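Acyl-CoA thioesterase II TesB2 (Mycobacterium marinum, PDB 3U0A) probably catalyses the hydrolysis of fatty acyl-CoA thioesters to free fatty acids and coenzyme A. Local coordinates at residues 50-55 against 78-83; 14-17 against 21-24. All blocks are in the same frame, centred on the assembly; numbering follows the deposited sequence.

Contact 1. Residues 50-55 against 78-83; sequences VRTVDP and FLVERT. With NA (sodium ion), chain G; SO4 (sulfate ion), chain D.
T52 meets V80 and R82 where the chain leaves helix 34-51, the long helix of a hot-dog fold, and passes beside strand 76-85 of the sheet that wraps around it. The turn following the helix is held against the strand by packing of T52, with no hydrogen bond between the two segments.

Van der Waals packing brings T52 and V80 together tip to tip. A chi1 of -174° turns CG1 of V80 away from the valine's own N and onto T52, 3.7 Å from the methyl CG2 and 3.6 Å from OG1. That hydroxyl is turned to the carbonyl oxygen of A49, its hydrogen-bond partner. S48 and Y21 also pack on V80, so the buried valine is packed by the helix and by the neighbouring strand.

The second kind of contact is made by a flat cation. The chain of R82, extended from CG to NE, brings one guanidinium face to T52, whose O stands 3.7 Å above the centre of that plane. This is a face contact; T52 O accepts its hydrogen bond from R92 NH2. CB of T52 is over a face too, 3.5 Å from NH2 of R82. The group's rotation is further restrained by N19, which accepts from NE, and by a sulfate, probably from the crystallisation liquor, whose O1 lies 3.3 Å from NH2 in a bent bond (137°).

Beyond the helix end, a sodium ion bridges the turn through V50 O at 2.8 Å, V53 O at 2.7 Å and a water. V50 O serves twice: it also accepts from V53 N at 3.2 Å.

Contact 2. Residues 14-17 against 21-24; sequences EQLE and YRGS. With SO4 (sulfate ion), chain D.
E14 and R22 are joined twice through their backbones: E14 N donates to R22 O at 3.0 Å, and R22 N to E14 O at 2.9 Å. Beside this hydrogen-bonded pair the strands close in, and Q15 lies along Y21, with CB of Q15 3.8 Å from CE1 of Y21. The amide and ring planes are only 20° apart. The aromatic residue is the buried member of the contact, backed by S48 and R51 of helix 34-51.

The arrangement is an antiparallel beta hairpin with a classic bulge, in which L16 and E17 both face I20. The face carrying E14 and R22 is the more solvent-exposed one, yet it is tied by charge. There the E14 carboxylate offers a single oxygen, OE1, to two donors of R22, NH1 at 3.0 Å and NE at 3.2 Å, in a salt bridge between exposed E14 and partly exposed R22. L16 shields one guanidinium face with CD2, offset toward the rim.

At the outer end of the Q15 side chain, extended beyond CG, the polar partners are a water, a sulfate and, weakly, E17 O. The water, in the plane of the Y21 ring, lies 3.0 Å from Y21 OH and weakly reaches Q15 OE1, while Q15 NE2 makes a weak bond to sulfate O3.

Overall arrangement
Contact 2 forms the hairpin at the margin of the N-terminal hot-dog sheet, and contact 1 lies one strand further in, their centres about 13 Å apart. Strand 20-23 joins them: Y21 O lies 2.8 Å from F78 N, a probable hydrogen bond to strand 76-85. The Y21 side chain also reaches the helix end, its OH packing 3.5 Å from CB of R51. One sulfate is shared, held by R82 of contact 1 and weakly by Q15 of contact 2. The sodium bound by V50 and V53 belongs to contact 1 alone and lies about 9 Å from the nearest atom of the Y21 side chain. A further link is packing of F78 CE2 at 3.5 Å from G23 N.

Contact 1. Residues 50-55 against 78-83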
ATOM      1  N   VAL A  50      -8.946  16.770  -0.526  1.00 40.78           N
ATOM      2  CA  VAL A  50      -9.172  17.327   0.782  1.00 41.28           C
ATOM      3  C   VAL A  50     -10.190  18.509   0.751  1.00 41.90           C
ATOM      4  O   VAL A  50     -10.971  18.735   1.699  1.00 42.42           O
ATOM      5  CB  VAL A  50      -7.827  17.751   1.399  1.00 41.39           C
ATOM      6  CG1 VAL A  50      -8.014  18.574   2.666  1.00 42.08           C
ATOM      7  CG2 VAL A  50      -6.993  16.533   1.692  1.00 40.93           C
ATOM      8  N   ARG A  51     -10.211  19.228  -0.366  1.00 41.90           N
ATOM      9  CA  ARG A  51     -11.094  20.395  -0.501  1.00 42.52           C
ATOM     10  C   ARG A  51     -12.572  20.053  -0.696  1.00 42.68           C
ATOM     11  O   ARG A  51     -13.445  20.896  -0.474  1.00 43.33           O
ATOM     12  CB  ARG A  51     -10.567  21.316  -1.592  1.00 42.53           C
ATOM     13  CG  ARG A  51      -9.399  22.079  -1.013  1.00 42.82           C
ATOM     14  CD  ARG A  51      -8.841  23.193  -1.848  1.00 43.06           C
ATOM     15  NE  ARG A  51      -9.830  24.157  -2.336  1.00 43.55           N
ATOM     16  CZ  ARG A  51      -9.489  25.257  -3.011  1.00 43.90           C
ATOM     17  NH1 ARG A  51     -10.434  26.126  -3.422  1.00 44.39           N
ATOM     18  NH2 ARG A  51      -8.179  25.507  -3.245  1.00 43.84           N
ATOM     19  N   THR A  52     -12.827  18.800  -1.068  1.00 42.17           N
ATOM     20  CA  THR A  52     -14.167  18.268  -1.285  1.00 42.32           C
ATOM     21  C   THR A  52     -14.645  17.466  -0.085  1.00 42.50           C
ATOM     22  O   THR A  52     -15.729  16.884  -0.120  1.00 42.69           O
ATOM     23  CB  THR A  52     -14.216  17.328  -2.525  1.00 41.76           C
ATOM     24  OG1 THR A  52     -13.568  16.086  -2.227  1.00 41.26           O
ATOM     25  CG2 THR A  52     -13.547  17.975  -3.707  1.00 41.55           C
ATOM     26  N   VAL A  53     -13.835  17.433   0.971  1.00 42.51           N
ATOM     27  CA  VAL A  53     -14.160  16.659   2.185  1.00 42.72           C
ATOM     28  C   VAL A  53     -14.488  17.568   3.350  1.00 43.56           C
ATOM     29  O   VAL A  53     -13.763  18.476   3.635  1.00 43.76           O
ATOM     30  CB  VAL A  53     -13.021  15.671   2.543  1.00 42.11           C
ATOM     31  CG1 VAL A  53     -13.289  14.951   3.854  1.00 42.37           C
ATOM     32  CG2 VAL A  53     -12.827  14.705   1.388  1.00 41.44           C
ATOM     33  N   ASP A  54     -15.631  17.311   3.973  1.00 44.14           N
ATOM     34  CA  ASP A  54     -15.948  17.814   5.304  1.00 45.01           C
ATOM     35  C   ASP A  54     -14.738  17.702   6.258  1.00 44.86           C
ATOM     36  O   ASP A  54     -14.228  16.616   6.477  1.00 44.30           O
ATOM     37  CB  ASP A  54     -17.124  17.018   5.860  1.00 45.47           C
ATOM     38  CG  ASP A  54     -17.649  17.588   7.179  1.00 46.58           C
ATOM     39  OD1 ASP A  54     -16.832  17.920   8.083  1.00 46.77           O
ATOM     40  OD2 ASP A  54     -18.898  17.712   7.298  1.00 47.37           O
ATOM     41  N   PRO A  55     -14.280  18.830   6.826  1.00 45.44           N
ATOM     42  CA  PRO A  55     -13.046  18.792   7.614  1.00 45.32           C
ATOM     43  C   PRO A  55     -13.145  18.061   8.940  1.00 45.66           C
ATOM     44  O   PRO A  55     -12.098  17.776   9.530  1.00 45.44           O
ATOM     45  CB  PRO A  55     -12.671  20.267   7.819  1.00 46.02           C
ATOM     46  CG  PRO A  55     -13.816  21.076   7.342  1.00 46.63           C
ATOM     47  CD  PRO A  55     -14.786  20.198   6.611  1.00 46.20           C
ATOM     48  N   PHE A  78      -7.271  18.640 -11.807  1.00 40.67           N
ATOM     49  CA  PHE A  78      -7.581  17.533 -10.907  1.00 40.34           C
ATOM     50  C   PHE A  78      -9.091  17.333 -10.889  1.00 40.33           C
ATOM     51  O   PHE A  78      -9.860  18.248 -10.553  1.00 40.56           O
ATOM     52  CB  PHE A  78      -7.009  17.806  -9.499  1.00 40.31           C
ATOM     53  CG  PHE A  78      -5.543  18.113  -9.514  1.00 40.43           C
ATOM     54  CD1 PHE A  78      -4.606  17.092  -9.504  1.00 40.26           C
ATOM     55  CD2 PHE A  78      -5.094  19.409  -9.647  1.00 40.81           C
ATOM     56  CE1 PHE A  78      -3.263  17.360  -9.586  1.00 40.48           C
ATOM     57  CE2 PHE A  78      -3.741  19.685  -9.709  1.00 41.03           C
ATOM     58  CZ  PHE A  78      -2.828  18.663  -9.678  1.00 40.87           C
ATOM     59  N   LEU A  79      -9.483  16.120 -11.269  1.00 40.16           N
ATOM     60  CA  LEU A  79     -10.852  15.706 -11.336  1.00 40.21           C
ATOM     61  C   LEU A  79     -11.206  14.776 -10.184  1.00 40.03           C
ATOM     62  O   LEU A  79     -10.849  13.609 -10.196  1.00 39.83           O
ATOM     63  CB  LEU A  79     -11.056  14.994 -12.658  1.00 40.28           C
ATOM     64  CG  LEU A  79     -10.724  15.872 -13.859  1.00 40.53           C
ATOM     65  CD1 LEU A  79     -11.096  15.090 -15.111  1.00 40.70           C
ATOM     66  CD2 LEU A  79     -11.470  17.238 -13.758  1.00 40.79           C
ATOM     67  N   VAL A  80     -11.942  15.315  -9.215  1.00 40.18           N
ATOM     68  CA  VAL A  80     -12.306  14.617  -7.977  1.00 40.11           C
ATOM     69  C   VAL A  80     -13.635  13.885  -8.143  1.00 40.28           C
ATOM     70  O   VAL A  80     -14.551  14.438  -8.713  1.00 40.59           O
ATOM     71  CB  VAL A  80     -12.424  15.589  -6.757  1.00 40.34           C
ATOM     72  CG1 VAL A  80     -12.663  14.833  -5.454  1.00 40.31           C
ATOM     73  CG2 VAL A  80     -11.188  16.447  -6.636  1.00 40.31           C
ATOM     74  N   GLU A  81     -13.710  12.652  -7.626  1.00 40.14           N
ATOM     75  CA  GLU A  81     -14.926  11.830  -7.626  1.00 40.38           C
ATOM     76  C   GLU A  81     -15.328  11.570  -6.187  1.00 40.50           C
ATOM     77  O   GLU A  81     -14.492  11.068  -5.428  1.00 40.22           O
ATOM     78  CB  GLU A  81     -14.615  10.489  -8.256  1.00 40.21           C
ATOM     79  CG  GLU A  81     -15.776   9.507  -8.218  1.00 40.51           C
ATOM     80  CD  GLU A  81     -15.331   8.107  -8.618  1.00 40.40           C
ATOM     81  OE1 GLU A  81     -15.077   7.883  -9.832  1.00 40.44           O
ATOM     82  OE2 GLU A  81     -15.171   7.249  -7.696  1.00 40.32           O
ATOM     83  N   ARG A  82     -16.565  11.905  -5.791  1.00 40.97           N
ATOM     84  CA  ARG A  82     -16.954  11.753  -4.367  1.00 41.22           C
ATOM     85  C   ARG A  82     -17.432  10.340  -4.167  1.00 41.28           C
ATOM     86  O   ARG A  82     -18.584  10.068  -4.265  1.00 41.74           O
ATOM     87  CB  ARG A  82     -18.005  12.760  -3.924  1.00 41.85           C
ATOM     88  CG  ARG A  82     -17.616  14.174  -4.249  1.00 41.89           C
ATOM     89  CD  ARG A  82     -18.346  15.251  -3.445  1.00 42.56           C
ATOM     90  NE  ARG A  82     -17.708  16.538  -3.720  1.00 42.56           N
ATOM     91  CZ  ARG A  82     -17.912  17.675  -3.070  1.00 43.10           C
ATOM     92  NH1 ARG A  82     -18.763  17.738  -2.059  1.00 43.74           N
ATOM     93  NH2 ARG A  82     -17.241  18.759  -3.443  1.00 43.08           N
ATOM     94  N   THR A  83     -16.515   9.433  -3.906  1.00 40.86           N
ATOM     95  CA  THR A  83     -16.791   8.061  -4.162  1.00 40.88           C
ATOM     96  C   THR A  83     -17.803   7.545  -3.138  1.00 41.36           C
ATOM     97  O   THR A  83     -18.746   6.827  -3.480  1.00 41.74           O
ATOM     98  CB  THR A  83     -15.491   7.247  -4.152  1.00 40.38           C
ATOM     99  OG1 THR A  83     -14.587   7.803  -5.107  1.00 40.07           O
ATOM    100  CG2 THR A  83     -15.775   5.812  -4.517  1.00 40.49           C
TER
HETATM  101 NA    NA G 286     -11.169  18.441   4.445  1.00 12.24          NA
HETATM  102  S   SO4 D 283     -17.655  22.744  -3.164  1.00 46.19           S
HETATM  103  O1  SO4 D 283     -18.727  21.684  -3.282  1.00 42.58           O
HETATM  104  O2  SO4 D 283     -16.625  22.317  -2.182  1.00 36.50           O
HETATM  105  O3  SO4 D 283     -16.972  22.937  -4.481  1.00 47.46           O
HETATM  106  O4  SO4 D 283     -18.296  24.085  -2.812  1.00 37.26           O
HETATM  107  O   HOH W   1      -9.826  16.785   5.571  1.00  4.59           O

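Contact 2. Residues 14-17 against 21-24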
ATOM      1  N   GLU A  14      -6.250  26.538  -7.776  1.00 44.56           N
ATOM      2  CA  GLU A  14      -7.384  27.290  -8.281  1.00 44.67           C
ATOM      3  C   GLU A  14      -8.588  26.364  -8.413  1.00 43.78           C
ATOM      4  O   GLU A  14      -8.482  25.292  -8.973  1.00 42.99           O
ATOM      5  CB  GLU A  14      -7.052  27.865  -9.672  1.00 44.91           C
ATOM      6  CG  GLU A  14      -8.121  28.805 -10.247  1.00 45.26           C
ATOM      7  CD  GLU A  14      -7.931  29.147 -11.736  1.00 45.41           C
ATOM      8  OE1 GLU A  14      -7.008  28.587 -12.396  1.00 45.23           O
ATOM      9  OE2 GLU A  14      -8.721  29.972 -12.255  1.00 45.85           O
ATOM     10  N   GLN A  15      -9.755  26.757  -7.957  1.00 44.05           N
ATOM     11  CA  GLN A  15     -10.915  25.905  -8.203  1.00 43.42           C
ATOM     12  C   GLN A  15     -11.681  26.354  -9.415  1.00 43.40           C
ATOM     13  O   GLN A  15     -12.204  27.432  -9.440  1.00 44.15           O
ATOM     14  CB  GLN A  15     -11.849  25.891  -7.017  1.00 43.90           C
ATOM     15  CG  GLN A  15     -13.183  25.204  -7.259  1.00 43.64           C
ATOM     16  CD  GLN A  15     -14.016  25.242  -6.010  1.00 44.43           C
ATOM     17  OE1 GLN A  15     -13.737  26.033  -5.131  1.00 45.23           O
ATOM     18  NE2 GLN A  15     -15.006  24.388  -5.904  1.00 44.37           N
ATOM     19  N   LEU A  16     -11.773  25.479 -10.394  1.00 42.63           N
ATOM     20  CA  LEU A  16     -12.408  25.764 -11.630  1.00 42.61           C
ATOM     21  C   LEU A  16     -13.900  25.502 -11.587  1.00 42.66           C
ATOM     22  O   LEU A  16     -14.634  26.143 -12.330  1.00 43.05           O
ATOM     23  CB  LEU A  16     -11.808  24.888 -12.713  1.00 41.91           C
ATOM     24  CG  LEU A  16     -10.332  25.052 -13.015  1.00 42.04           C
ATOM     25  CD1 LEU A  16      -9.985  24.082 -14.100  1.00 41.50           C
ATOM     26  CD2 LEU A  16     -10.058  26.488 -13.451  1.00 42.94           C
ATOM     27  N   GLU A  17     -14.350  24.561 -10.761  1.00 42.43           N
ATOM     28  CA  GLU A  17     -15.788  24.243 -10.617  1.00 42.74           C
ATOM     29  C   GLU A  17     -15.890  23.261  -9.489  1.00 42.67           C
ATOM     30  O   GLU A  17     -14.887  22.801  -9.017  1.00 42.27           O
ATOM     31  CB  GLU A  17     -16.332  23.582 -11.895  1.00 42.28           C
ATOM     32  CG  GLU A  17     -17.546  24.237 -12.497  1.00 42.95           C
ATOM     33  CD  GLU A  17     -18.786  24.215 -11.591  1.00 43.80           C
ATOM     34  OE1 GLU A  17     -19.430  25.272 -11.506  1.00 44.73           O
ATOM     35  OE2 GLU A  17     -19.114  23.168 -10.965  1.00 43.73           O
ATOM     36  N   TYR A  21     -10.215  21.152 -10.022  1.00 40.59           N
ATOM     37  CA  TYR A  21      -9.197  22.073  -9.493  1.00 41.13           C
ATOM     38  C   TYR A  21      -8.030  22.131 -10.489  1.00 41.14           C
ATOM     39  O   TYR A  21      -7.901  21.281 -11.357  1.00 40.70           O
ATOM     40  CB  TYR A  21      -8.730  21.593  -8.110  1.00 41.30           C
ATOM     41  CG  TYR A  21      -9.834  21.602  -7.040  1.00 41.59           C
ATOM     42  CD1 TYR A  21     -10.012  22.685  -6.207  1.00 42.36           C
ATOM     43  CD2 TYR A  21     -10.683  20.528  -6.884  1.00 41.28           C
ATOM     44  CE1 TYR A  21     -10.995  22.696  -5.243  1.00 42.84           C
ATOM     45  CE2 TYR A  21     -11.686  20.533  -5.930  1.00 41.80           C
ATOM     46  CZ  TYR A  21     -11.845  21.613  -5.105  1.00 42.59           C
ATOM     47  OH  TYR A  21     -12.850  21.628  -4.161  1.00 43.32           O
ATOM     48  N   ARG A  22      -7.195  23.150 -10.389  1.00 41.83           N
ATOM     49  CA  ARG A  22      -6.071  23.303 -11.304  1.00 42.16           C
ATOM     50  C   ARG A  22      -4.883  23.748 -10.506  1.00 42.93           C
ATOM     51  O   ARG A  22      -4.996  24.677  -9.700  1.00 43.49           O
ATOM     52  CB  ARG A  22      -6.348  24.326 -12.405  1.00 42.58           C
ATOM     53  CG  ARG A  22      -5.138  24.569 -13.292  1.00 43.25           C
ATOM     54  CD  ARG A  22      -5.469  25.156 -14.660  1.00 43.56           C
ATOM     55  NE  ARG A  22      -5.949  26.521 -14.572  1.00 44.21           N
ATOM     56  CZ  ARG A  22      -6.528  27.173 -15.566  1.00 44.52           C
ATOM     57  NH1 ARG A  22      -6.950  28.402 -15.386  1.00 45.24           N
ATOM     58  NH2 ARG A  22      -6.702  26.588 -16.735  1.00 44.22           N
ATOM     59  N   GLY A  23      -3.754  23.069 -10.724  1.00 43.09           N
ATOM     60  CA  GLY A  23      -2.471  23.451 -10.173  1.00 44.04           C
ATOM     61  C   GLY A  23      -1.650  24.168 -11.237  1.00 44.97           C
ATOM     62  O   GLY A  23      -1.644  23.783 -12.408  1.00 44.81           O
ATOM     63  N   SER A  24      -0.952  25.222 -10.845  1.00 46.12           N
ATOM     64  CA  SER A  24      -0.254  26.009 -11.827  1.00 47.25           C
ATOM     65  C   SER A  24       1.109  25.403 -12.146  1.00 48.05           C
ATOM     66  O   SER A  24       1.700  24.686 -11.332  1.00 48.03           O
ATOM     67  CB  SER A  24      -0.096  27.471 -11.353  1.00 48.42           C
ATOM     68  OG  SER A  24       0.504  27.512 -10.076  1.00 48.91           O
TER
HETATM   69  S   SO4 D 283     -17.655  22.744  -3.164  1.00 46.19           S
HETATM   70  O1  SO4 D 283     -18.727  21.684  -3.282  1.00 42.58           O
HETATM   71  O2  SO4 D 283     -16.625  22.317  -2.182  1.00 36.50           O
HETATM   72  O3  SO4 D 283     -16.972  22.937  -4.481  1.00 47.46           O
HETATM   73  O4  SO4 D 283     -18.296  24.085  -2.812  1.00 37.26           O
HETATM   74  O   HOH W   2     -13.408  24.012  -2.483  1.00 15.64           O